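Local coordinates for hypothetical glycoside hydrolase (Parabacteroides distasonis, PDB 3TAW), which is of unknown function but, as a putative glycoside hydrolase, probably adopts the five-bladed beta-propeller fold of its clan, at residues A[9-13]-A[297-301]; A[59-63]-A[327-331]; A[246-250]-A[260-264]; A[281-285]-A[303-307]. All coordinates share one frame; numbering follows the deposited sequence.

Contact 1 (A[9-13]-A[297-301])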
loop_
_atom_site.group_PDB
_atom_site.type_symbol
_atom_site.label_atom_id
_atom_site.label_comp_id
_atom_site.label_asym_id
_atom_site.label_seq_id
_atom_site.Cartn_x
_atom_site.Cartn_y
_atom_site.Cartn_z
ATOM N N GLU A 9 -4.647 -26.413 -3.342
ATOM C CA GLU A 9 -3.362 -25.806 -3.686
ATOM C C GLU A 9 -3.318 -24.311 -3.333
ATOM O O GLU A 9 -2.224 -23.756 -3.184
ATOM C CB GLU A 9 -3.027 -25.996 -5.173
ATOM C CG GLU A 9 -3.931 -25.221 -6.146
ATOM C CD GLU A 9 -3.345 -25.099 -7.553
ATOM O OE1 GLU A 9 -2.356 -25.793 -7.874
ATOM O OE2 GLU A 9 -3.884 -24.298 -8.343
ATOM N N THR A 10 -4.490 -23.667 -3.231
ATOM C CA THR A 10 -4.574 -22.259 -2.819
ATOM C C THR A 10 -5.114 -22.057 -1.396
ATOM O O THR A 10 -5.499 -20.945 -1.049
ATOM C CB THR A 10 -5.466 -21.425 -3.767
ATOM O OG1 THR A 10 -6.836 -21.807 -3.596
ATOM C CG2 THR A 10 -5.041 -21.579 -5.206
ATOM N N ALA A 11 -5.136 -23.113 -0.573
ATOM C CA ALA A 11 -5.551 -23.010 0.840
ATOM C C ALA A 11 -4.751 -21.966 1.636
ATOM O O ALA A 11 -5.264 -21.411 2.598
ATOM C CB ALA A 11 -5.445 -24.360 1.532
ATOM N N TRP A 12 -3.504 -21.713 1.229
ATOM C CA TRP A 12 -2.625 -20.736 1.892
ATOM C C TRP A 12 -3.058 -19.286 1.702
ATOM O O TRP A 12 -2.590 -18.418 2.444
ATOM C CB TRP A 12 -1.174 -20.844 1.366
ATOM C CG TRP A 12 -1.057 -20.704 -0.138
ATOM C CD1 TRP A 12 -1.050 -21.725 -1.062
ATOM C CD2 TRP A 12 -0.942 -19.483 -0.896
ATOM N NE1 TRP A 12 -0.935 -21.214 -2.334
ATOM C CE2 TRP A 12 -0.854 -19.846 -2.263
ATOM C CE3 TRP A 12 -0.888 -18.132 -0.558
ATOM C CZ2 TRP A 12 -0.744 -18.898 -3.284
ATOM C CZ3 TRP A 12 -0.752 -17.185 -1.581
ATOM C CH2 TRP A 12 -0.672 -17.578 -2.925
ATOM N N CYS A 13 -3.878 -19.004 0.695
ATOM C CA CYS A 13 -4.167 -17.605 0.357
ATOM C C CYS A 13 -5.270 -17.017 1.230
ATOM O O CYS A 13 -6.066 -17.726 1.825
ATOM C CB CYS A 13 -4.461 -17.439 -1.131
ATOM S SG CYS A 13 -6.127 -17.812 -1.653
ATOM N N ILE A 297 7.065 -19.769 -3.427
ATOM C CA ILE A 297 6.483 -21.106 -3.357
ATOM C C ILE A 297 4.989 -21.166 -3.676
ATOM O O ILE A 297 4.363 -22.240 -3.624
ATOM C CB ILE A 297 6.721 -21.736 -1.972
ATOM C CG1 ILE A 297 6.108 -20.888 -0.859
ATOM C CG2 ILE A 297 8.224 -21.928 -1.699
ATOM C CD1 ILE A 297 6.174 -21.621 0.507
ATOM N N GLY A 298 4.408 -20.019 -4.010
ATOM C CA GLY A 298 3.012 -19.975 -4.453
ATOM C C GLY A 298 2.707 -18.655 -5.129
ATOM O O GLY A 298 3.332 -17.651 -4.830
ATOM N N ARG A 299 1.754 -18.689 -6.057
ATOM C CA ARG A 299 1.290 -17.480 -6.764
ATOM C C ARG A 299 -0.043 -17.778 -7.431
ATOM O O ARG A 299 -0.161 -18.780 -8.149
ATOM C CB ARG A 299 2.321 -17.092 -7.814
ATOM C CG ARG A 299 2.116 -15.769 -8.511
ATOM C CD ARG A 299 3.318 -15.496 -9.403
ATOM N NE ARG A 299 3.245 -14.235 -10.127
ATOM C CZ ARG A 299 4.199 -13.753 -10.921
ATOM N NH1 ARG A 299 5.326 -14.439 -11.110
ATOM N NH2 ARG A 299 4.045 -12.578 -11.526
ATOM N N LEU A 300 -1.051 -16.929 -7.211
ATOM C CA LEU A 300 -2.378 -17.192 -7.774
ATOM C C LEU A 300 -2.339 -16.997 -9.277
ATOM O O LEU A 300 -1.775 -16.012 -9.747
ATOM C CB LEU A 300 -3.442 -16.270 -7.176
ATOM C CG LEU A 300 -3.658 -16.403 -5.672
ATOM C CD1 LEU A 300 -4.770 -15.418 -5.236
ATOM C CD2 LEU A 300 -3.997 -17.826 -5.295
ATOM N N ASP A 301 -2.942 -17.933 -10.007
ATOM C CA ASP A 301 -3.068 -17.847 -11.470
ATOM C C ASP A 301 -4.046 -16.761 -11.911
ATOM O O ASP A 301 -3.930 -16.223 -13.011
ATOM C CB ASP A 301 -3.646 -19.149 -12.039
ATOM C CG ASP A 301 -2.699 -20.319 -11.998
ATOM O OD1 ASP A 301 -1.466 -20.159 -12.006
ATOM O OD2 ASP A 301 -3.242 -21.448 -12.033
#

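Contact 2 (A[59-63]-A[327-331]). With EDO (1,2-ethanediol), chain J; EDO (1,2-ethanediol), chain M; EDO (1,2-ethanediol), chain I.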
loop_
_atom_site.group_PDB
_atom_site.type_symbol
_atom_site.label_atom_id
_atom_site.label_comp_id
_atom_site.label_asym_id
_atom_site.label_seq_id
_atom_site.Cartn_x
_atom_site.Cartn_y
_atom_site.Cartn_z
ATOM N N ASP A 59 -6.201 2.353 19.327
ATOM C CA ASP A 59 -7.168 2.746 20.347
ATOM C C ASP A 59 -8.538 2.114 20.133
ATOM O O ASP A 59 -9.564 2.797 20.186
ATOM C CB ASP A 59 -7.276 4.288 20.432
ATOM C CG ASP A 59 -7.795 4.771 21.777
ATOM O OD1 ASP A 59 -7.965 3.966 22.696
ATOM O OD2 ASP A 59 -8.006 5.992 21.927
ATOM N N GLY A 60 -8.526 0.809 19.869
ATOM C CA GLY A 60 -9.749 0.018 19.753
ATOM C C GLY A 60 -10.510 0.123 18.435
ATOM O O GLY A 60 -11.539 -0.531 18.290
ATOM N N LYS A 61 -10.024 0.937 17.493
ATOM C CA LYS A 61 -10.706 1.174 16.241
ATOM C C LYS A 61 -9.853 0.872 15.012
ATOM O O LYS A 61 -8.617 0.906 15.063
ATOM C CB LYS A 61 -11.152 2.631 16.127
ATOM C CG LYS A 61 -12.150 3.024 17.239
ATOM C CD LYS A 61 -12.671 4.424 17.072
ATOM C CE LYS A 61 -13.569 4.839 18.235
ATOM N NZ LYS A 61 -14.217 6.171 17.959
ATOM N N ILE A 62 -10.538 0.638 13.903
ATOM C CA ILE A 62 -9.882 0.608 12.610
ATOM C C ILE A 62 -9.565 2.050 12.228
ATOM O O ILE A 62 -10.419 2.912 12.385
ATOM C CB ILE A 62 -10.767 -0.026 11.524
ATOM C CG1 ILE A 62 -10.939 -1.511 11.810
ATOM C CG2 ILE A 62 -10.150 0.177 10.126
ATOM C CD1 ILE A 62 -11.940 -2.214 10.888
ATOM N N VAL A 63 -8.338 2.293 11.764
ATOM C CA VAL A 63 -7.949 3.603 11.219
ATOM C C VAL A 63 -7.587 3.392 9.768
ATOM O O VAL A 63 -6.764 2.544 9.440
ATOM C CB VAL A 63 -6.787 4.251 12.007
ATOM C CG1 VAL A 63 -6.296 5.550 11.309
ATOM C CG2 VAL A 63 -7.213 4.508 13.481
ATOM N N LEU A 327 -4.972 -3.615 5.241
ATOM C CA LEU A 327 -5.496 -4.915 5.661
ATOM C C LEU A 327 -5.393 -5.039 7.171
ATOM O O LEU A 327 -4.297 -4.870 7.722
ATOM C CB LEU A 327 -4.731 -6.042 4.970
ATOM C CG LEU A 327 -5.159 -7.466 5.325
ATOM C CD1 LEU A 327 -6.663 -7.716 4.993
ATOM C CD2 LEU A 327 -4.242 -8.491 4.603
ATOM N N VAL A 328 -6.526 -5.266 7.830
ATOM C CA VAL A 328 -6.559 -5.437 9.277
ATOM C C VAL A 328 -7.414 -6.640 9.671
ATOM O O VAL A 328 -8.358 -7.007 8.967
ATOM C CB VAL A 328 -7.088 -4.177 10.023
ATOM C CG1 VAL A 328 -6.141 -2.982 9.822
ATOM C CG2 VAL A 328 -8.534 -3.822 9.581
ATOM N N TYR A 329 -7.083 -7.228 10.820
ATOM C CA TYR A 329 -7.866 -8.276 11.442
ATOM C C TYR A 329 -8.561 -7.648 12.648
ATOM O O TYR A 329 -7.898 -7.248 13.619
ATOM C CB TYR A 329 -6.943 -9.407 11.889
ATOM C CG TYR A 329 -7.696 -10.582 12.415
ATOM C CD1 TYR A 329 -8.438 -11.375 11.561
ATOM C CD2 TYR A 329 -7.706 -10.880 13.775
ATOM C CE1 TYR A 329 -9.156 -12.462 12.029
ATOM C CE2 TYR A 329 -8.417 -11.968 14.252
ATOM C CZ TYR A 329 -9.146 -12.737 13.375
ATOM O OH TYR A 329 -9.859 -13.821 13.823
ATOM N N TYR A 330 -9.884 -7.536 12.575
ATOM C CA TYR A 330 -10.665 -6.737 13.546
ATOM C C TYR A 330 -11.981 -7.452 13.784
ATOM O O TYR A 330 -12.614 -7.896 12.834
ATOM C CB TYR A 330 -10.935 -5.359 12.963
ATOM C CG TYR A 330 -11.545 -4.362 13.913
ATOM C CD1 TYR A 330 -10.780 -3.759 14.887
ATOM C CD2 TYR A 330 -12.874 -3.981 13.791
ATOM C CE1 TYR A 330 -11.328 -2.813 15.764
ATOM C CE2 TYR A 330 -13.437 -3.031 14.633
ATOM C CZ TYR A 330 -12.666 -2.451 15.630
ATOM O OH TYR A 330 -13.212 -1.509 16.504
ATOM N N ARG A 331 -12.371 -7.586 15.042
ATOM C CA ARG A 331 -13.627 -8.270 15.384
ATOM C C ARG A 331 -13.750 -9.602 14.627
ATOM O O ARG A 331 -14.766 -9.909 14.025
ATOM C CB ARG A 331 -14.828 -7.363 15.087
ATOM C CG ARG A 331 -14.827 -6.095 15.877
ATOM C CD ARG A 331 -16.011 -5.161 15.476
ATOM N NE ARG A 331 -17.316 -5.789 15.705
ATOM C CZ ARG A 331 -18.487 -5.187 15.490
ATOM N NH1 ARG A 331 -18.535 -3.926 15.051
ATOM N NH2 ARG A 331 -19.618 -5.848 15.706
HETATM C C1 EDO J . -9.190 -7.797 17.040
HETATM O O1 EDO J . -10.282 -6.847 17.062
HETATM C C2 EDO J . -9.551 -9.032 16.208
HETATM O O2 EDO J . -10.721 -9.726 16.691
HETATM C C1 EDO M . -16.372 5.793 14.452
HETATM O O1 EDO M . -15.076 5.733 15.020
HETATM C C2 EDO M . -17.244 6.603 15.400
HETATM O O2 EDO M . -17.268 5.963 16.684
HETATM C C1 EDO I . -1.799 -3.123 9.761
HETATM O O1 EDO I . -1.408 -2.962 11.140
HETATM C C2 EDO I . -1.166 -4.377 9.134
HETATM O O2 EDO I . -1.621 -4.634 7.781
#

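Contact 3 (A[246-250]-A[260-264])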
loop_
_atom_site.group_PDB
_atom_site.type_symbol
_atom_site.label_atom_id
_atom_site.label_comp_id
_atom_site.label_asym_id
_atom_site.label_seq_id
_atom_site.Cartn_x
_atom_site.Cartn_y
_atom_site.Cartn_z
ATOM N N GLU A 246 2.829 -4.959 -8.339
ATOM C CA GLU A 246 3.036 -3.872 -7.385
ATOM C C GLU A 246 2.553 -4.276 -5.991
ATOM O O GLU A 246 1.362 -4.593 -5.780
ATOM C CB GLU A 246 2.332 -2.593 -7.854
ATOM C CG GLU A 246 2.566 -1.406 -6.957
ATOM C CD GLU A 246 2.243 -0.080 -7.610
ATOM O OE1 GLU A 246 1.493 -0.086 -8.616
ATOM O OE2 GLU A 246 2.765 0.953 -7.128
ATOM N N CYS A 247 3.475 -4.255 -5.036
ATOM C CA CYS A 247 3.176 -4.707 -3.692
ATOM C C CYS A 247 1.969 -3.970 -3.098
ATOM O O CYS A 247 1.740 -2.807 -3.382
ATOM C CB CYS A 247 4.397 -4.543 -2.803
ATOM S SG CYS A 247 5.750 -5.615 -3.275
ATOM N N GLY A 248 1.197 -4.698 -2.293
ATOM C CA GLY A 248 -0.041 -4.202 -1.723
ATOM C C GLY A 248 0.129 -3.885 -0.239
ATOM O O GLY A 248 1.066 -3.168 0.148
ATOM N N PRO A 249 -0.767 -4.402 0.614
ATOM C CA PRO A 249 -0.621 -4.160 2.030
ATOM C C PRO A 249 0.580 -4.893 2.634
ATOM O O PRO A 249 1.258 -5.659 1.936
ATOM C CB PRO A 249 -1.934 -4.717 2.615
ATOM C CG PRO A 249 -2.330 -5.781 1.677
ATOM C CD PRO A 249 -1.895 -5.321 0.315
ATOM N N PRO A 250 0.850 -4.676 3.929
ATOM C CA PRO A 250 1.882 -5.481 4.570
ATOM C C PRO A 250 1.685 -6.995 4.399
ATOM O O PRO A 250 0.534 -7.500 4.357
ATOM C CB PRO A 250 1.782 -5.072 6.045
ATOM C CG PRO A 250 1.258 -3.659 5.986
ATOM C CD PRO A 250 0.255 -3.712 4.871
ATOM N N LEU A 260 1.873 -12.465 0.431
ATOM C CA LEU A 260 1.964 -11.111 -0.098
ATOM C C LEU A 260 0.798 -10.834 -1.027
ATOM O O LEU A 260 0.669 -11.475 -2.062
ATOM C CB LEU A 260 3.284 -10.913 -0.845
ATOM C CG LEU A 260 3.498 -9.580 -1.564
ATOM C CD1 LEU A 260 3.618 -8.430 -0.513
ATOM C CD2 LEU A 260 4.719 -9.616 -2.567
ATOM N N LEU A 261 -0.068 -9.899 -0.640
ATOM C CA LEU A 261 -1.086 -9.383 -1.526
ATOM C C LEU A 261 -0.448 -8.299 -2.398
ATOM O O LEU A 261 0.290 -7.440 -1.913
ATOM C CB LEU A 261 -2.269 -8.807 -0.739
ATOM C CG LEU A 261 -3.365 -9.767 -0.265
ATOM C CD1 LEU A 261 -2.829 -10.888 0.651
ATOM C CD2 LEU A 261 -4.517 -9.049 0.456
ATOM N N TYR A 262 -0.727 -8.357 -3.693
ATOM C CA TYR A 262 -0.135 -7.403 -4.636
ATOM C C TYR A 262 -1.117 -7.095 -5.753
ATOM O O TYR A 262 -2.164 -7.746 -5.883
ATOM C CB TYR A 262 1.214 -7.935 -5.139
ATOM C CG TYR A 262 1.130 -9.077 -6.123
ATOM C CD1 TYR A 262 1.065 -10.406 -5.686
ATOM C CD2 TYR A 262 1.125 -8.848 -7.501
ATOM C CE1 TYR A 262 0.992 -11.436 -6.570
ATOM C CE2 TYR A 262 1.058 -9.894 -8.403
ATOM C CZ TYR A 262 0.992 -11.192 -7.932
ATOM O OH TYR A 262 0.922 -12.241 -8.800
ATOM N N ASN A 263 -0.771 -6.087 -6.533
ATOM C CA ASN A 263 -1.591 -5.530 -7.583
ATOM C C ASN A 263 -0.961 -5.768 -8.948
ATOM O O ASN A 263 0.176 -5.363 -9.191
ATOM C CB ASN A 263 -1.735 -4.046 -7.307
ATOM C CG ASN A 263 -2.421 -3.791 -5.970
ATOM O OD1 ASN A 263 -3.613 -4.079 -5.835
ATOM N ND2 ASN A 263 -1.672 -3.297 -4.967
ATOM N N GLY A 264 -1.693 -6.459 -9.799
ATOM C CA GLY A 264 -1.231 -6.790 -11.148
ATOM C C GLY A 264 -1.862 -5.896 -12.169
ATOM O O GLY A 264 -3.081 -5.753 -12.172
HETATM O O HOH W 1 0.361 -8.305 1.572
#

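Contact 4 (A[281-285]-A[303-307])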
loop_
_atom_site.group_PDB
_atom_site.type_symbol
_atom_site.label_atom_id
_atom_site.label_comp_id
_atom_site.label_asym_id
_atom_site.label_seq_id
_atom_site.Cartn_x
_atom_site.Cartn_y
_atom_site.Cartn_z
ATOM N N TYR A 281 -5.974 -2.974 -13.091
ATOM C CA TYR A 281 -5.259 -3.551 -11.950
ATOM C C TYR A 281 -6.198 -4.472 -11.174
ATOM O O TYR A 281 -7.218 -4.016 -10.610
ATOM C CB TYR A 281 -4.748 -2.460 -11.017
ATOM C CG TYR A 281 -3.593 -1.587 -11.474
ATOM C CD1 TYR A 281 -3.727 -0.700 -12.534
ATOM C CD2 TYR A 281 -2.399 -1.565 -10.762
ATOM C CE1 TYR A 281 -2.680 0.145 -12.917
ATOM C CE2 TYR A 281 -1.356 -0.735 -11.128
ATOM C CZ TYR A 281 -1.501 0.135 -12.186
ATOM O OH TYR A 281 -0.474 0.970 -12.524
ATOM N N CYS A 282 -5.849 -5.759 -11.134
ATOM C CA CYS A 282 -6.577 -6.772 -10.380
ATOM C C CYS A 282 -5.602 -7.337 -9.365
ATOM O O CYS A 282 -4.423 -7.424 -9.644
ATOM C CB CYS A 282 -7.053 -7.886 -11.297
ATOM S SG CYS A 282 -8.101 -7.326 -12.671
ATOM N N ALA A 283 -6.104 -7.744 -8.204
ATOM C CA ALA A 283 -5.226 -8.098 -7.112
ATOM C C ALA A 283 -4.900 -9.588 -7.076
ATOM O O ALA A 283 -5.780 -10.413 -7.210
ATOM C CB ALA A 283 -5.862 -7.633 -5.763
ATOM N N GLY A 284 -3.625 -9.896 -6.845
ATOM C CA GLY A 284 -3.135 -11.272 -6.731
ATOM C C GLY A 284 -2.479 -11.540 -5.385
ATOM O O GLY A 284 -2.444 -10.684 -4.503
ATOM N N GLN A 285 -1.978 -12.759 -5.217
ATOM C CA GLN A 285 -1.241 -13.127 -4.008
ATOM C C GLN A 285 -0.082 -14.028 -4.332
ATOM O O GLN A 285 -0.164 -14.865 -5.220
ATOM C CB GLN A 285 -2.148 -13.799 -2.954
ATOM C CG GLN A 285 -3.308 -12.889 -2.529
ATOM C CD GLN A 285 -4.124 -13.432 -1.401
ATOM O OE1 GLN A 285 -3.658 -14.272 -0.612
ATOM N NE2 GLN A 285 -5.348 -12.914 -1.271
ATOM N N PRO A 303 -6.732 -13.384 -10.411
ATOM C CA PRO A 303 -6.855 -12.431 -9.305
ATOM C C PRO A 303 -7.943 -12.839 -8.311
ATOM O O PRO A 303 -8.914 -13.495 -8.695
ATOM C CB PRO A 303 -7.225 -11.122 -10.006
ATOM C CG PRO A 303 -7.811 -11.515 -11.312
ATOM C CD PRO A 303 -7.171 -12.811 -11.692
ATOM N N PHE A 304 -7.763 -12.472 -7.048
ATOM C CA PHE A 304 -8.747 -12.779 -6.004
ATOM C C PHE A 304 -9.716 -11.603 -5.863
ATOM O O PHE A 304 -10.719 -11.731 -5.195
ATOM C CB PHE A 304 -8.110 -13.107 -4.664
ATOM C CG PHE A 304 -7.535 -11.929 -3.946
ATOM C CD1 PHE A 304 -6.268 -11.478 -4.231
ATOM C CD2 PHE A 304 -8.251 -11.282 -2.960
ATOM C CE1 PHE A 304 -5.743 -10.382 -3.579
ATOM C CE2 PHE A 304 -7.727 -10.199 -2.283
ATOM C CZ PHE A 304 -6.460 -9.746 -2.593
ATOM N N LEU A 305 -9.405 -10.485 -6.506
ATOM C CA LEU A 305 -10.273 -9.299 -6.513
ATOM C C LEU A 305 -10.077 -8.595 -7.852
ATOM O O LEU A 305 -8.950 -8.436 -8.285
ATOM C CB LEU A 305 -9.892 -8.360 -5.379
ATOM C CG LEU A 305 -10.865 -7.231 -4.996
ATOM C CD1 LEU A 305 -12.100 -7.793 -4.278
ATOM C CD2 LEU A 305 -10.146 -6.201 -4.097
ATOM N N GLN A 306 -11.167 -8.182 -8.498
ATOM C CA GLN A 306 -11.080 -7.481 -9.782
ATOM C C GLN A 306 -12.129 -6.372 -9.836
ATOM O O GLN A 306 -13.122 -6.433 -9.105
ATOM C CB GLN A 306 -11.278 -8.461 -10.960
ATOM C CG GLN A 306 -12.685 -9.032 -11.080
ATOM C CD GLN A 306 -12.893 -9.863 -12.353
ATOM O OE1 GLN A 306 -13.195 -11.042 -12.264
ATOM N NE2 GLN A 306 -12.725 -9.256 -13.518
ATOM N N PRO A 307 -11.889 -5.342 -10.662
ATOM C CA PRO A 307 -12.911 -4.290 -10.786
ATOM C C PRO A 307 -14.261 -4.864 -11.215
ATOM O O PRO A 307 -14.351 -5.605 -12.209
ATOM C CB PRO A 307 -12.328 -3.355 -11.828
ATOM C CG PRO A 307 -10.859 -3.527 -11.694
ATOM C CD PRO A 307 -10.678 -5.006 -11.437
#

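Contact 1 (A[9-13]-A[297-301])
The indole of Trp12 presents its benzo corner, CZ2 and CH2, obliquely to the backbone of Gly298 and Arg299, while Cys13 CB lies over one of its faces, 3.6 Å above the plane and offset toward the rim. In this way an N-terminal loop packs against strand 296-299 and the residues after it, at the edge of a beta sheet of the probable propeller. The loop is folded by a type I turn from Thr10 to Cys13, closed by the bond from Cys13 N to Thr10 O. Trp12 CZ2 approaches Arg299 N to 3.7 Å and Gly298 C to 3.9 Å; Gly298 bears no side chain, so the ring can lie close to the main chain. The ring is brought there by a first torsion (chi1 55°) that sets CG between the backbone N and the carbonyl carbon. Strand 296-299 has a classic bulge where Ile297 and Gly298 pair with Leu287, and Trp12 also touches Leu287. Arg299 turns its CB away from the loop, and its guanidinium forms a salt bridge with Asp241. The apolar middle is Leu300, whose CD2 lies 4.0 Å from Trp12 CZ2; the two side chains run alongside in opposite senses. The Thr10 and Leu300 side chains cross at about a right angle, with Thr10 CG2 3.9 Å from Leu300 CD2. Cys13 also borders this branch, its CB 4.2 Å from Leu300 CD2.

Contact 2 (A[59-63]-A[327-331])
Ile62 lies across the ring of Tyr330, with CG1 over one face, 3.7 Å from the centroid and 16° off the normal, a CH-pi contact. The isoleucine holds CG1 beside its backbone N and anti to the carbonyl carbon (chi1 -68°), and the branch then runs on extended, so that CD1 continues past the ring margin to 3.5 Å from Tyr330 CD2. The tyrosine reaches across because its CG is anti to the backbone N (chi1 -171°), which sends the ring toward strand 61-63 and carries the phenol beyond Ile62 to the loop before that strand. There Tyr330 OH donates a 2.6 Å hydrogen bond to Gly60 O. The hydroxyl lies in the carbonyl plane, on a lone pair, and Gly60 O in turn sits at the ring edge; this bond and the aliphatic cover on the face together fix how the ring is turned. Further along, Val328 CG2 lies 4.0 Å from Ile62 CD1. Lys61 turns its CB away from strand 327-330; its chain is extended beyond CG, and NZ is hydrogen-bonded to O1 of one 1,2-ethanediol. Another diol accepts from Arg331 N. The short segments 61-63 and 327-330 run antiparallel, but their axes are 8.7 Å apart: they belong to different sheets and meet through side chains. Val328 and Tyr330 also touch Ile57 of strand 49-58, which pairs with strand 61-69, while Ile62 reaches Tyr337 of strand 333-340, the partner of strand 322-330.

Contact 3 (A[246-250]-A[260-264])
A beta hairpin of strands 244-254 and 257-265 supplies both segments, deep in the protein. Glu246 and Asn263 form an antiparallel hydrogen-bonded pair: Glu246 N donates to Asn263 O at 2.8 Å, and Asn263 N to Glu246 O at 2.7 Å. Asn263 ND2 adds a weak bond to Glu246 O, while its OD1 accepts from Val324 N, so the amide serves two strands. Cys247 and Tyr262 make the next, non-hydrogen-bonded pair, their side chains diverging. Beyond it the strands part. Gly248 N gives only a weak bond to Leu261 O, 2.9 Å long with an angle of 129°, and one water then bridges the gap, donating to Pro249 O and accepting from Leu261 N. The prolyl ring crosses over Leu261, its CD 3.7 Å from Leu261 CB. On Cys247, SG stays beside the backbone N (chi1 -66°) and comes 4.2 Å from Leu260 CD2. Glu246 OE2 is hydrogen-bonded to Ser178 OG and Tyr262 OH to Asp241. In the sheet, strand 257-265 has strand 281-288 as its other neighbour, and strand 244-254 runs parallel to strand 179-186; from outside the sheet, strand 322-330 packs on Pro249 and Asn263.

Contact 4 (A[281-285]-A[303-307])
Gln285 points NE2 at the face of Phe304, over the ring centre and 3.3 Å above the plane. The amide stands nearly upright there, its plane 84° from that of the ring, and the same NE2 is hydrogen-bonded to Leu14 O, which anchors it from the N-terminal loop. This belongs to the outer part of a beta sheet, where the loop after strand 296-299 turns back along strand 281-288. Leu305 CB lies on the opposite face of Phe304, offset toward the rim. A first torsion of 73° places the phenyl between the backbone N and the carbonyl carbon, bringing it alongside Ala283 and Gln285. Its CE1 then lies 3.5 Å from Ala283 CB, while Gly284 O approaches the ring edge. In the backbone, Ala283 and Leu305 form a single antiparallel bridge. Ala283 N donates to Leu305 O at 2.9 Å, and Ala283 O accepts from Phe304 N at the same length, 2.9 Å. The loop pairs with the strand through this one bridge and forms no regular strand. Toward the other end two prolines pack on Cys282. Pro303 CB and Cys282 CB are pressed together at 3.5 Å, tighter than usual for carbons. The thiol stays beside its backbone N and leans toward the second proline, leaving Cys282 SG 3.7 Å from Pro307 CD.

In the fold
From the N terminus, residues 9-13 open contact 1, which closes a long loop at 297-301, and residues 59-63 open contact 2, closed only at 327-331; the two cross along the chain. Contact 3 is a local hairpin nested inside both. Contact 4 follows it in series, lies within the loop of contact 2 and crosses contact 1. Contacts 1, 3 and 4 share one sheet: strand 257-265 pairs with 281-288, and 281-288 with 296-299, so the N-terminal loop and the 303-307 loop are both laid on that sheet. Contact 2 joins two other sheets, and Leu327 links it to contact 3 by packing on Pro249 and Leu261.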